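Local coordinates for protein GTN Reductase (PDB 5N6G) that probably acts as an FMN-dependent ene-reductase of the Old Yellow Enzyme family, reducing carbon-carbon double bonds with NADH or NADPH, and here holds 2-phenylacrylic acid, at residues G202-R207 / P245-N250; L184-L189 / N238-A243; Y251-L256 / A287-A292; E158-G163 / L212-A217. All coordinates share one frame; numbering follows the deposited sequence. Where two conformers were deposited one is given.

Interaction 1. Residues G202-R207 / P245-N250; sequences GSIENR and PQPLYN
Ile-204 and Arg-207 on one helix and Pro-247 and Leu-248 on the next form the contact, where two neighbouring outer helices of the TIM barrel, 204-222 and 245-256, meet near their N-terminal ends. Ile-204 can be followed outward. Its CA-CB bond points at helix 245-256, and at CB the chain forks. The short branch, CG2, lies 4.1 Å from Leu-248 CD1 and equally near the Leu-248 backbone. The long branch runs through CG1, which sits beside the backbone N (chi1 -76°), and then extends so that its end reaches the start of the other helix: Ile-204 CD1 is 3.8 Å from Pro-247 CB and 4.0 Å from Leu-248 N. The isoleucine thus straddles two successive residues, crossing the proline at about a right angle.

One turn on, Arg-207 flanks the same leucine. Its chain bends at chi3 (-82°), setting Leu-248 CD1 over one face of the guanidinium, while Arg-207 NH1 lies 3.9 Å from Leu-248 CD2. The polar demands of NH1 are met by Leu-189 O and by a salt bridge to Glu-242. Ser-203 is the N-cap, its OG accepting from Asn-206 N. Just ahead of that cap, Gly-202 O accepts from Arg-207 NE, lying in the guanidinium plane at 3.1 Å from that nitrogen (158° at the hydrogen).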
loop_
_atom_site.group_PDB
_atom_site.type_symbol
_atom_site.label_atom_id
_atom_site.label_comp_id
_atom_site.label_asym_id
_atom_site.label_seq_id
_atom_site.Cartn_x
_atom_site.Cartn_y
_atom_site.Cartn_z
ATOM N N GLY A 202 17.891 -11.204 -12.470
ATOM C CA GLY A 202 19.322 -11.298 -12.246
ATOM C C GLY A 202 19.853 -10.154 -11.403
ATOM O O GLY A 202 19.750 -10.165 -10.170
ATOM N N SER A 203 20.416 -9.158 -12.066
ATOM C CA SER A 203 21.042 -8.031 -11.401
ATOM C C SER A 203 20.029 -7.206 -10.619
ATOM O O SER A 203 18.821 -7.249 -10.851
ATOM C CB SER A 203 21.733 -7.135 -12.423
ATOM O OG SER A 203 20.805 -6.526 -13.301
ATOM N N ILE A 204 20.556 -6.420 -9.688
ATOM C CA ILE A 204 19.730 -5.466 -8.955
ATOM C C ILE A 204 19.027 -4.518 -9.919
ATOM O O ILE A 204 17.835 -4.231 -9.768
ATOM C CB ILE A 204 20.609 -4.702 -7.946
ATOM C CG1 ILE A 204 20.911 -5.607 -6.757
ATOM C CG2 ILE A 204 19.979 -3.374 -7.522
ATOM C CD1 ILE A 204 22.043 -5.071 -5.873
ATOM N N GLU A 205 19.760 -4.000 -10.910
ATOM C CA GLU A 205 19.173 -3.080 -11.880
ATOM C C GLU A 205 18.024 -3.736 -12.624
ATOM O O GLU A 205 16.996 -3.100 -12.892
ATOM C CB GLU A 205 20.241 -2.618 -12.879
ATOM C CG GLU A 205 21.395 -1.778 -12.269
ATOM C CD GLU A 205 22.475 -2.563 -11.467
ATOM O OE1 GLU A 205 22.511 -3.821 -11.439
ATOM O OE2 GLU A 205 23.321 -1.882 -10.846
ATOM N N ASN A 206 18.192 -5.002 -12.997
ATOM C CA ASN A 206 17.140 -5.705 -13.720
ATOM C C ASN A 206 15.944 -5.978 -12.828
ATOM O O ASN A 206 14.793 -5.875 -13.278
ATOM C CB ASN A 206 17.677 -7.011 -14.289
ATOM C CG ASN A 206 18.519 -6.804 -15.528
ATOM O OD1 ASN A 206 18.748 -5.663 -15.965
ATOM N ND2 ASN A 206 18.960 -7.901 -16.122
ATOM N N ARG A 207 16.188 -6.377 -11.568
ATOM C CA ARG A 207 15.075 -6.657 -10.661
ATOM C C ARG A 207 14.292 -5.400 -10.275
ATOM O O ARG A 207 13.090 -5.494 -9.989
ATOM C CB ARG A 207 15.585 -7.390 -9.422
ATOM C CG ARG A 207 16.022 -8.836 -9.782
ATOM C CD ARG A 207 16.321 -9.664 -8.562
ATOM N NE ARG A 207 17.667 -9.432 -8.048
ATOM C CZ ARG A 207 17.970 -9.233 -6.769
ATOM N NH1 ARG A 207 17.033 -9.174 -5.831
ATOM N NH2 ARG A 207 19.242 -9.113 -6.421
ATOM N N PRO A 245 19.008 -7.248 1.208
ATOM C CA PRO A 245 18.143 -6.112 0.877
ATOM C C PRO A 245 18.854 -4.771 0.800
ATOM O O PRO A 245 18.350 -3.877 0.109
ATOM C CB PRO A 245 17.115 -6.123 2.020
ATOM C CG PRO A 245 17.825 -6.782 3.133
ATOM C CD PRO A 245 18.629 -7.857 2.485
ATOM N N GLN A 246 19.983 -4.560 1.484
ATOM C CA GLN A 246 20.494 -3.185 1.524
ATOM C C GLN A 246 20.935 -2.685 0.155
ATOM O O GLN A 246 20.528 -1.574 -0.238
ATOM C CB GLN A 246 21.630 -3.053 2.543
ATOM C CG GLN A 246 21.914 -1.588 2.864
ATOM C CD GLN A 246 21.041 -1.066 3.980
ATOM O OE1 GLN A 246 21.018 -1.644 5.062
ATOM N NE2 GLN A 246 20.357 0.060 3.753
ATOM N N PRO A 247 21.773 -3.392 -0.599
ATOM C CA PRO A 247 22.162 -2.844 -1.913
ATOM C C PRO A 247 20.990 -2.718 -2.859
ATOM O O PRO A 247 20.950 -1.788 -3.680
ATOM C CB PRO A 247 23.225 -3.835 -2.427
ATOM C CG PRO A 247 23.107 -5.036 -1.559
ATOM C CD PRO A 247 22.540 -4.601 -0.240
ATOM N N LEU A 248 20.028 -3.642 -2.750
ATOM C CA LEU A 248 18.852 -3.637 -3.601
ATOM C C LEU A 248 18.015 -2.406 -3.347
ATOM O O LEU A 248 17.688 -1.649 -4.281
ATOM C CB LEU A 248 18.029 -4.885 -3.300
ATOM C CG LEU A 248 16.703 -5.090 -4.027
ATOM C CD1 LEU A 248 16.887 -5.226 -5.537
ATOM C CD2 LEU A 248 16.003 -6.305 -3.411
ATOM N N TYR A 249 17.646 -2.206 -2.083
ATOM C CA TYR A 249 16.739 -1.124 -1.726
ATOM C C TYR A 249 17.428 0.235 -1.742
ATOM O O TYR A 249 16.795 1.228 -2.109
ATOM C CB TYR A 249 16.095 -1.427 -0.375
ATOM C CG TYR A 249 14.874 -2.278 -0.572
ATOM C CD1 TYR A 249 13.627 -1.696 -0.814
ATOM C CD2 TYR A 249 14.974 -3.658 -0.608
ATOM C CE1 TYR A 249 12.511 -2.473 -1.018
ATOM C CE2 TYR A 249 13.873 -4.443 -0.837
ATOM C CZ TYR A 249 12.647 -3.852 -1.042
ATOM O OH TYR A 249 11.576 -4.666 -1.268
ATOM N N ASN A 250 18.718 0.305 -1.411
ATOM C CA ASN A 250 19.425 1.566 -1.584
ATOM C C ASN A 250 19.439 1.962 -3.048
ATOM O O ASN A 250 19.241 3.131 -3.369
ATOM C CB ASN A 250 20.837 1.478 -1.019
ATOM C CG ASN A 250 20.880 1.643 0.516
ATOM O OD1 ASN A 250 19.872 1.446 1.223
ATOM N ND2 ASN A 250 22.053 1.989 1.027
#

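Interaction 2. Residues L184-L189 / N238-A243; sequences LIEQFL and NDIFEA
Among the segments that follow the fourth and fifth strands of the barrel, on the side where flavin and ligand bind, Ile-240 packs against Glu-186 of the short helix 184-189. The end of the isoleucine lies against the peptide joining Glu-186 to Gln-187: Ile-240 CD1 is 3.6 Å from Glu-186 O and 4.0 Å from Gln-187 N. With CG1 anti to the backbone N (chi1 -156°), the long branch reaches this peptide while the short one turns to the carboxylate, putting Ile-240 CG2 3.7 Å from Glu-186 OE1. The two side chains approach at a slant, and the glutamate is extended beyond CG. Gln-187 adds its CG, 4.4 Å from Ile-240 CD1.

No hydrogen bond spans the two segments, so the polar groups must find partners around them. Glu-186 OE1 accepts from Gly-182 N; OE2 takes a hydrogen bond from Ser-232 and a salt bridge from Lys-190. Further along, Leu-189 O and Glu-242 OE1 stand 4.3 Å apart, and Ser-191 OG is hydrogen-bonded to that carboxylate oxygen.

The glutamate side chain is about 9 Å at nearest atoms from both the bound FMN and the 2-phenylacrylic acid, too far to touch either. Asn-238 ND2 also donates to the carbonyl of Asn-181, a residue lining the ligand site. A buried carboxylate with an alkyl branch beside it and both oxygens bonded is held in a fixed rotation, and the lysine and backbone N-H would probably favour its anionic form.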
loop_
_atom_site.group_PDB
_atom_site.type_symbol
_atom_site.label_atom_id
_atom_site.label_comp_id
_atom_site.label_asym_id
_atom_site.label_seq_id
_atom_site.Cartn_x
_atom_site.Cartn_y
_atom_site.Cartn_z
ATOM N N LEU A 184 3.088 -8.007 -6.452
ATOM C CA LEU A 184 3.723 -8.197 -7.766
ATOM C C LEU A 184 5.062 -7.474 -7.875
ATOM O O LEU A 184 6.038 -8.051 -8.366
ATOM C CB LEU A 184 2.799 -7.737 -8.888
ATOM C CG LEU A 184 3.367 -7.945 -10.304
ATOM C CD1 LEU A 184 3.498 -9.417 -10.629
ATOM C CD2 LEU A 184 2.505 -7.216 -11.358
ATOM N N ILE A 185 5.107 -6.188 -7.526
ATOM C CA ILE A 185 6.337 -5.433 -7.738
ATOM C C ILE A 185 7.451 -6.022 -6.894
ATOM O O ILE A 185 8.589 -6.168 -7.360
ATOM C CB ILE A 185 6.115 -3.939 -7.454
ATOM C CG1 ILE A 185 5.117 -3.364 -8.469
ATOM C CG2 ILE A 185 7.429 -3.167 -7.576
ATOM C CD1 ILE A 185 4.675 -1.936 -8.195
ATOM N N GLU A 186 7.142 -6.389 -5.649
ATOM C CA GLU A 186 8.132 -7.014 -4.776
ATOM C C GLU A 186 8.571 -8.369 -5.292
ATOM O O GLU A 186 9.716 -8.785 -5.071
ATOM C CB GLU A 186 7.591 -7.212 -3.362
ATOM C CG GLU A 186 8.046 -6.190 -2.416
ATOM C CD GLU A 186 8.173 -6.680 -0.972
ATOM O OE1 GLU A 186 7.991 -7.889 -0.633
ATOM O OE2 GLU A 186 8.468 -5.788 -0.171
ATOM N N GLN A 187 7.661 -9.102 -5.927
ATOM C CA GLN A 187 8.016 -10.393 -6.508
ATOM C C GLN A 187 9.108 -10.245 -7.570
ATOM O O GLN A 187 10.014 -11.078 -7.668
ATOM C CB GLN A 187 6.768 -11.063 -7.091
ATOM C CG GLN A 187 5.787 -11.554 -6.037
ATOM C CD GLN A 187 4.355 -11.708 -6.546
ATOM O OE1 GLN A 187 4.122 -12.106 -7.685
ATOM N NE2 GLN A 187 3.396 -11.436 -5.674
ATOM N N PHE A 188 9.045 -9.172 -8.362
ATOM C CA PHE A 188 10.133 -8.861 -9.290
ATOM C C PHE A 188 11.392 -8.419 -8.550
ATOM O O PHE A 188 12.513 -8.770 -8.954
ATOM C CB PHE A 188 9.712 -7.746 -10.241
ATOM C CG PHE A 188 8.943 -8.186 -11.465
ATOM C CD1 PHE A 188 7.561 -8.256 -11.451
ATOM C CD2 PHE A 188 9.601 -8.509 -12.643
ATOM C CE1 PHE A 188 6.869 -8.652 -12.573
ATOM C CE2 PHE A 188 8.911 -8.879 -13.787
ATOM C CZ PHE A 188 7.547 -8.953 -13.754
ATOM N N LEU A 189 11.235 -7.644 -7.477
ATOM C CA LEU A 189 12.390 -7.060 -6.785
ATOM C C LEU A 189 13.218 -8.105 -6.055
ATOM O O LEU A 189 14.455 -8.061 -6.086
ATOM C CB LEU A 189 11.935 -6.042 -5.741
ATOM C CG LEU A 189 11.408 -4.677 -6.129
ATOM C CD1 LEU A 189 10.936 -3.982 -4.864
ATOM C CD2 LEU A 189 12.491 -3.885 -6.806
ATOM N N ASN A 238 3.775 -12.965 2.741
ATOM C CA ASN A 238 3.445 -13.677 1.512
ATOM C C ASN A 238 4.636 -14.467 0.968
ATOM O O ASN A 238 4.836 -14.592 -0.248
ATOM C CB ASN A 238 2.849 -12.715 0.491
ATOM C CG ASN A 238 1.497 -12.197 0.962
ATOM O OD1 ASN A 238 0.623 -13.001 1.313
ATOM N ND2 ASN A 238 1.360 -10.885 1.095
ATOM N N ASP A 239 5.378 -15.076 1.887
ATOM C CA ASP A 239 6.325 -16.149 1.589
ATOM C C ASP A 239 7.554 -15.678 0.815
ATOM O O ASP A 239 8.211 -16.497 0.164
ATOM C CB ASP A 239 5.621 -17.271 0.810
ATOM C CG ASP A 239 6.300 -18.603 0.939
ATOM O OD1 ASP A 239 6.954 -18.852 1.975
ATOM O OD2 ASP A 239 6.148 -19.444 0.001
ATOM N N ILE A 240 7.903 -14.398 0.889
ATOM C CA ILE A 240 8.959 -13.807 0.072
ATOM C C ILE A 240 10.234 -13.703 0.899
ATOM O O ILE A 240 10.190 -13.671 2.140
ATOM C CB ILE A 240 8.502 -12.438 -0.483
ATOM C CG1 ILE A 240 9.258 -12.091 -1.751
ATOM C CG2 ILE A 240 8.630 -11.334 0.559
ATOM C CD1 ILE A 240 8.510 -11.118 -2.628
ATOM N N PHE A 241 11.384 -13.751 0.220
ATOM C CA PHE A 241 12.687 -13.741 0.888
ATOM C C PHE A 241 13.710 -12.999 0.038
ATOM O O PHE A 241 13.774 -13.180 -1.175
ATOM C CB PHE A 241 13.188 -15.169 1.174
ATOM C CG PHE A 241 14.601 -15.249 1.686
ATOM C CD1 PHE A 241 14.883 -15.170 3.049
ATOM C CD2 PHE A 241 15.656 -15.449 0.810
ATOM C CE1 PHE A 241 16.212 -15.261 3.510
ATOM C CE2 PHE A 241 16.952 -15.540 1.266
ATOM C CZ PHE A 241 17.222 -15.443 2.633
ATOM N N GLU A 242 14.533 -12.180 0.687
ATOM C CA GLU A 242 15.652 -11.507 0.034
ATOM C C GLU A 242 16.812 -11.520 1.019
ATOM O O GLU A 242 16.666 -11.018 2.133
ATOM C CB GLU A 242 15.306 -10.059 -0.343
ATOM C CG GLU A 242 16.486 -9.207 -0.740
ATOM C CD GLU A 242 17.232 -9.755 -1.935
ATOM O OE1 GLU A 242 16.554 -10.032 -2.952
ATOM O OE2 GLU A 242 18.484 -9.943 -1.851
ATOM N N ALA A 243 17.951 -12.083 0.620
ATOM C CA ALA A 243 19.060 -12.231 1.554
ATOM C C ALA A 243 19.887 -10.960 1.712
ATOM O O ALA A 243 20.580 -10.814 2.731
ATOM C CB ALA A 243 19.975 -13.366 1.095
#

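Interaction 3. Residues Y251-L256 / A287-A292; sequences YVVEQL and ASFKAA
In Phe-289, CG stands anti to the backbone N (chi1 177°), which carries the ring across toward helix 245-256. In Val-253, chi1 of -74° places CG1 beside the backbone N and CG2 between N and the carbonyl carbon, so both methyls confront the neighbouring helix. The evidence for close packing is in their spacing. Val-253 CG1 comes to 3.4 Å from Phe-289 CE1 and 3.6 Å from Phe-289 CZ; the other methyl, Val-253 CG2, lies only 3.4 Å from Phe-289 O and has Ala-292 CB at 3.8 Å on the following turn. The valine and phenylalanine side chains cross at about a right angle, with the valine fork set against the CE1 corner of the ring. Small Ala-292 allows the backbones to come together there, Glu-254 CA lying 3.8 Å from Ala-292 O.

Both Val-253 and Phe-289 also touch Leu-231 on strand 227-231, and Phe-289 makes an edge-to-face ring pair with Phe-284. The short helical segments run in nearly the same direction, their axes 8.5 Å apart at closest and inclined by 29°, as expected of consecutive outer helices in a (beta/alpha)8 barrel, here packed over the strand layer.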
loop_
_atom_site.group_PDB
_atom_site.type_symbol
_atom_site.label_atom_id
_atom_site.label_comp_id
_atom_site.label_asym_id
_atom_site.label_seq_id
_atom_site.Cartn_x
_atom_site.Cartn_y
_atom_site.Cartn_z
ATOM N N TYR A 251 19.630 1.001 -3.955
ATOM C CA TYR A 251 19.573 1.310 -5.382
ATOM C C TYR A 251 18.192 1.817 -5.768
ATOM O O TYR A 251 18.066 2.810 -6.490
ATOM C CB TYR A 251 19.938 0.081 -6.218
ATOM C CG TYR A 251 19.718 0.295 -7.701
ATOM C CD1 TYR A 251 20.691 0.887 -8.482
ATOM C CD2 TYR A 251 18.534 -0.084 -8.301
ATOM C CE1 TYR A 251 20.474 1.105 -9.835
ATOM C CE2 TYR A 251 18.306 0.136 -9.620
ATOM C CZ TYR A 251 19.277 0.725 -10.392
ATOM O OH TYR A 251 19.072 0.957 -11.751
ATOM N N VAL A 252 17.145 1.131 -5.310
ATOM C CA VAL A 252 15.778 1.524 -5.657
ATOM C C VAL A 252 15.532 2.974 -5.265
ATOM O O VAL A 252 15.055 3.777 -6.078
ATOM C CB VAL A 252 14.760 0.582 -4.994
ATOM C CG1 VAL A 252 13.361 1.172 -5.035
ATOM C CG2 VAL A 252 14.795 -0.769 -5.722
ATOM N N VAL A 253 15.836 3.331 -4.013
ATOM C CA VAL A 253 15.493 4.696 -3.607
ATOM C C VAL A 253 16.454 5.723 -4.189
ATOM O O VAL A 253 16.066 6.881 -4.372
ATOM C CB VAL A 253 15.386 4.903 -2.085
ATOM C CG1 VAL A 253 14.152 4.294 -1.554
ATOM C CG2 VAL A 253 16.659 4.482 -1.344
ATOM N N GLU A 254 17.698 5.352 -4.512
ATOM C CA GLU A 254 18.545 6.261 -5.264
ATOM C C GLU A 254 17.873 6.635 -6.581
ATOM O O GLU A 254 17.869 7.801 -6.978
ATOM C CB GLU A 254 19.903 5.607 -5.505
ATOM C CG GLU A 254 20.851 6.428 -6.313
ATOM C CD GLU A 254 21.899 5.586 -7.025
ATOM O OE1 GLU A 254 22.012 4.373 -6.726
ATOM O OE2 GLU A 254 22.596 6.139 -7.901
ATOM N N GLN A 255 17.292 5.651 -7.257
ATOM C CA GLN A 255 16.607 5.942 -8.506
ATOM C C GLN A 255 15.331 6.732 -8.268
ATOM O O GLN A 255 15.015 7.644 -9.037
ATOM C CB GLN A 255 16.298 4.650 -9.258
ATOM C CG GLN A 255 17.511 3.803 -9.560
ATOM C CD GLN A 255 18.748 4.586 -9.942
ATOM O OE1 GLN A 255 18.733 5.380 -10.870
ATOM N NE2 GLN A 255 19.833 4.362 -9.216
ATOM N N LEU A 256 14.579 6.408 -7.198
ATOM C CA LEU A 256 13.367 7.160 -6.889
ATOM C C LEU A 256 13.681 8.601 -6.513
ATOM O O LEU A 256 12.863 9.494 -6.743
ATOM C CB LEU A 256 12.587 6.472 -5.768
ATOM C CG LEU A 256 12.021 5.103 -6.142
ATOM C CD1 LEU A 256 11.388 4.480 -4.896
ATOM C CD2 LEU A 256 11.000 5.126 -7.238
ATOM N N ALA A 287 18.531 4.260 8.307
ATOM C CA ALA A 287 19.149 5.574 8.094
ATOM C C ALA A 287 19.932 5.626 6.785
ATOM O O ALA A 287 19.918 6.646 6.086
ATOM C CB ALA A 287 20.059 5.916 9.265
ATOM N N SER A 288 20.669 4.556 6.468
ATOM C CA SER A 288 21.426 4.491 5.219
ATOM C C SER A 288 20.480 4.502 4.026
ATOM O O SER A 288 20.748 5.132 2.989
ATOM C CB SER A 288 22.278 3.215 5.219
ATOM O OG SER A 288 22.861 2.973 3.947
ATOM N N PHE A 289 19.368 3.795 4.171
ATOM C CA PHE A 289 18.323 3.735 3.156
ATOM C C PHE A 289 17.733 5.114 2.892
ATOM O O PHE A 289 17.635 5.555 1.734
ATOM C CB PHE A 289 17.277 2.729 3.654
ATOM C CG PHE A 289 16.070 2.552 2.795
ATOM C CD1 PHE A 289 16.161 2.175 1.458
ATOM C CD2 PHE A 289 14.805 2.699 3.353
ATOM C CE1 PHE A 289 15.020 1.975 0.704
ATOM C CE2 PHE A 289 13.670 2.507 2.606
ATOM C CZ PHE A 289 13.771 2.144 1.282
ATOM N N LYS A 290 17.356 5.829 3.958
ATOM C CA LYS A 290 16.839 7.180 3.783
ATOM C C LYS A 290 17.892 8.099 3.191
ATOM O O LYS A 290 17.579 8.946 2.344
ATOM C CB LYS A 290 16.356 7.750 5.114
ATOM C CG LYS A 290 15.739 9.131 4.966
ATOM C CD LYS A 290 15.228 9.645 6.289
ATOM C CE LYS A 290 14.526 10.986 6.096
ATOM N NZ LYS A 290 14.308 11.693 7.379
ATOM N N ALA A 291 19.151 7.948 3.614
ATOM C CA ALA A 291 20.201 8.794 3.055
ATOM C C ALA A 291 20.408 8.532 1.573
ATOM O O ALA A 291 20.749 9.459 0.828
ATOM C CB ALA A 291 21.511 8.598 3.805
ATOM N N ALA A 292 20.195 7.287 1.117
ATOM C CA ALA A 292 20.343 6.999 -0.310
ATOM C C ALA A 292 19.304 7.770 -1.114
ATOM O O ALA A 292 19.580 8.242 -2.220
ATOM C CB ALA A 292 20.208 5.504 -0.555
#

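Interaction 4. Residues E158-G163 / L212-A217; sequences EDYRSG and LEVVDA
The Tyr-160 ring carries Val-214 CG1 over one face, almost above its centre: the methyl is 3.6 Å from the ring centroid and 9° off the normal, a clear CH-pi contact. The second methyl is on the same side but displaced past the rim, with Val-214 CG2 3.9 Å from Tyr-160 CE2. Both branches of the valine therefore serve the same ring, CG1 anti to the backbone N (chi1 172°) and CG2 beside it.

The other flat group is the guanidinium of Arg-161, which has an alanine for its neighbour. Ala-217 CB is 3.8 Å from Arg-161 NE and 3.9 Å from Arg-161 CG, so the methyl lies alongside the extended aliphatic part of the arginine, from CG to NE. The helix backbones are close at this point, Arg-161 CA and Ala-217 CA being 5.9 Å apart. The charged end turns back to its own helix: Arg-161 NH1 makes a salt bridge and hydrogen bond of 3.1 Å to Glu-158 OE1, with 150° at the hydrogen, approaching from above the carboxylate plane. This pairing ties down the arginine at the more open margin, while the tyrosine and valine lie buried.

Helices 150-169 and 204-222 flank strand 174-178 in sequence. Ile-185 of the short helix 184-189 touches both Tyr-160 and Val-214, and the tyrosine also contacts Ile-58 and His-100 in loops of the barrel.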
loop_
_atom_site.group_PDB
_atom_site.type_symbol
_atom_site.label_atom_id
_atom_site.label_comp_id
_atom_site.label_asym_id
_atom_site.label_seq_id
_atom_site.Cartn_x
_atom_site.Cartn_y
_atom_site.Cartn_z
ATOM N N GLU A 158 0.088 -0.747 -18.817
ATOM C CA GLU A 158 -1.083 -0.002 -19.268
ATOM C C GLU A 158 -2.171 -0.011 -18.202
ATOM O O GLU A 158 -2.883 0.990 -18.024
ATOM C CB GLU A 158 -1.604 -0.564 -20.596
ATOM C CG GLU A 158 -2.747 0.236 -21.215
ATOM C CD GLU A 158 -2.492 1.758 -21.300
ATOM O OE1 GLU A 158 -1.381 2.196 -21.701
ATOM O OE2 GLU A 158 -3.420 2.518 -20.953
ATOM N N ASP A 159 -2.304 -1.125 -17.463
ATOM C CA ASP A 159 -3.292 -1.173 -16.389
ATOM C C ASP A 159 -2.920 -0.229 -15.254
ATOM O O ASP A 159 -3.807 0.329 -14.600
ATOM C CB ASP A 159 -3.460 -2.600 -15.856
ATOM C CG ASP A 159 -4.171 -3.514 -16.843
ATOM O OD1 ASP A 159 -4.885 -3.006 -17.755
ATOM O OD2 ASP A 159 -4.029 -4.750 -16.690
ATOM N N TYR A 160 -1.621 -0.075 -14.951
ATOM C CA TYR A 160 -1.238 0.926 -13.955
ATOM C C TYR A 160 -1.544 2.338 -14.445
ATOM O O TYR A 160 -1.982 3.187 -13.653
ATOM C CB TYR A 160 0.232 0.793 -13.577
ATOM C CG TYR A 160 0.521 -0.193 -12.491
ATOM C CD1 TYR A 160 0.289 0.106 -11.146
ATOM C CD2 TYR A 160 1.084 -1.422 -12.788
ATOM C CE1 TYR A 160 0.571 -0.796 -10.150
ATOM C CE2 TYR A 160 1.358 -2.330 -11.792
ATOM C CZ TYR A 160 1.118 -2.001 -10.471
ATOM O OH TYR A 160 1.402 -2.908 -9.489
ATOM N N ARG A 161 -1.340 2.612 -15.739
ATOM C CA ARG A 161 -1.696 3.919 -16.285
ATOM C C ARG A 161 -3.182 4.170 -16.132
ATOM O O ARG A 161 -3.602 5.241 -15.674
ATOM C CB ARG A 161 -1.294 4.035 -17.759
ATOM C CG ARG A 161 0.211 4.013 -18.023
ATOM C CD ARG A 161 0.555 4.255 -19.479
ATOM N NE ARG A 161 1.958 3.908 -19.708
ATOM C CZ ARG A 161 2.394 2.767 -20.228
ATOM N NH1 ARG A 161 1.555 1.854 -20.696
ATOM N NH2 ARG A 161 3.697 2.537 -20.291
ATOM N N SER A 162 -4.001 3.209 -16.552
ATOM C CA SER A 162 -5.435 3.451 -16.489
ATOM C C SER A 162 -5.926 3.491 -15.046
ATOM O O SER A 162 -6.867 4.232 -14.735
ATOM C CB SER A 162 -6.190 2.405 -17.324
ATOM O OG SER A 162 -6.138 1.133 -16.739
ATOM N N GLY A 163 -5.322 2.701 -14.155
ATOM C CA GLY A 163 -5.678 2.758 -12.747
ATOM C C GLY A 163 -5.348 4.089 -12.098
ATOM O O GLY A 163 -6.128 4.614 -11.304
ATOM N N LEU A 212 10.494 0.571 -11.451
ATOM C CA LEU A 212 10.735 1.911 -11.963
ATOM C C LEU A 212 9.908 2.182 -13.212
ATOM O O LEU A 212 9.490 3.319 -13.438
ATOM C CB LEU A 212 12.227 2.113 -12.209
ATOM C CG LEU A 212 13.069 2.086 -10.941
ATOM C CD1 LEU A 212 14.546 2.057 -11.315
ATOM C CD2 LEU A 212 12.810 3.292 -10.055
ATOM N N GLU A 213 9.582 1.147 -13.987
ATOM C CA GLU A 213 8.678 1.339 -15.118
ATOM C C GLU A 213 7.266 1.651 -14.648
ATOM O O GLU A 213 6.581 2.477 -15.269
ATOM C CB GLU A 213 8.683 0.103 -16.029
ATOM C CG GLU A 213 9.941 0.004 -16.869
ATOM C CD GLU A 213 10.047 -1.267 -17.694
ATOM O OE1 GLU A 213 9.309 -2.235 -17.437
ATOM O OE2 GLU A 213 10.897 -1.293 -18.613
ATOM N N VAL A 214 6.822 1.005 -13.558
ATOM C CA VAL A 214 5.517 1.322 -12.979
ATOM C C VAL A 214 5.503 2.765 -12.502
ATOM O O VAL A 214 4.580 3.523 -12.804
ATOM C CB VAL A 214 5.162 0.345 -11.839
ATOM C CG1 VAL A 214 3.902 0.806 -11.113
ATOM C CG2 VAL A 214 5.002 -1.079 -12.373
ATOM N N VAL A 215 6.537 3.174 -11.756
ATOM C CA VAL A 215 6.577 4.547 -11.253
ATOM C C VAL A 215 6.536 5.541 -12.405
ATOM O O VAL A 215 5.794 6.521 -12.371
ATOM C CB VAL A 215 7.820 4.768 -10.367
ATOM C CG1 VAL A 215 7.999 6.258 -10.049
ATOM C CG2 VAL A 215 7.707 3.981 -9.103
ATOM N N ASP A 216 7.342 5.316 -13.438
ATOM C CA ASP A 216 7.390 6.273 -14.525
ATOM C C ASP A 216 6.078 6.286 -15.321
ATOM O O ASP A 216 5.665 7.346 -15.799
ATOM C CB ASP A 216 8.600 5.984 -15.412
ATOM C CG ASP A 216 9.926 6.200 -14.683
ATOM O OD1 ASP A 216 9.943 6.966 -13.677
ATOM O OD2 ASP A 216 10.955 5.624 -15.114
ATOM N N ALA A 217 5.400 5.137 -15.452
ATOM C CA ALA A 217 4.094 5.088 -16.118
ATOM C C ALA A 217 3.036 5.871 -15.338
ATOM O O ALA A 217 2.261 6.645 -15.928
ATOM C CB ALA A 217 3.650 3.631 -16.312
#

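From the N terminus, segments 158-163, 184-189 and 202-207 open interactions 4, 2 and 1 in turn, and 212-217, 238-243 and 245-250 close them in the same order. None of the three loops nests within another; each crosses the other two. Interaction 3 starts only afterwards, closing the shorter loop from 251-256 to 287-292. Interactions 4, 1 and 3 thus join successive outer helices, 150-169 to 204-222, 204-222 to 245-256, and 245-256 to 286-295, while interaction 2 ties the short helix 184-189 to the loop after strand 227-231. Leu-212 bridges interactions 4 and 3 by packing on Gln-255 and Leu-256, and Asn-250 bonds to Ser-288 between interactions 1 and 3.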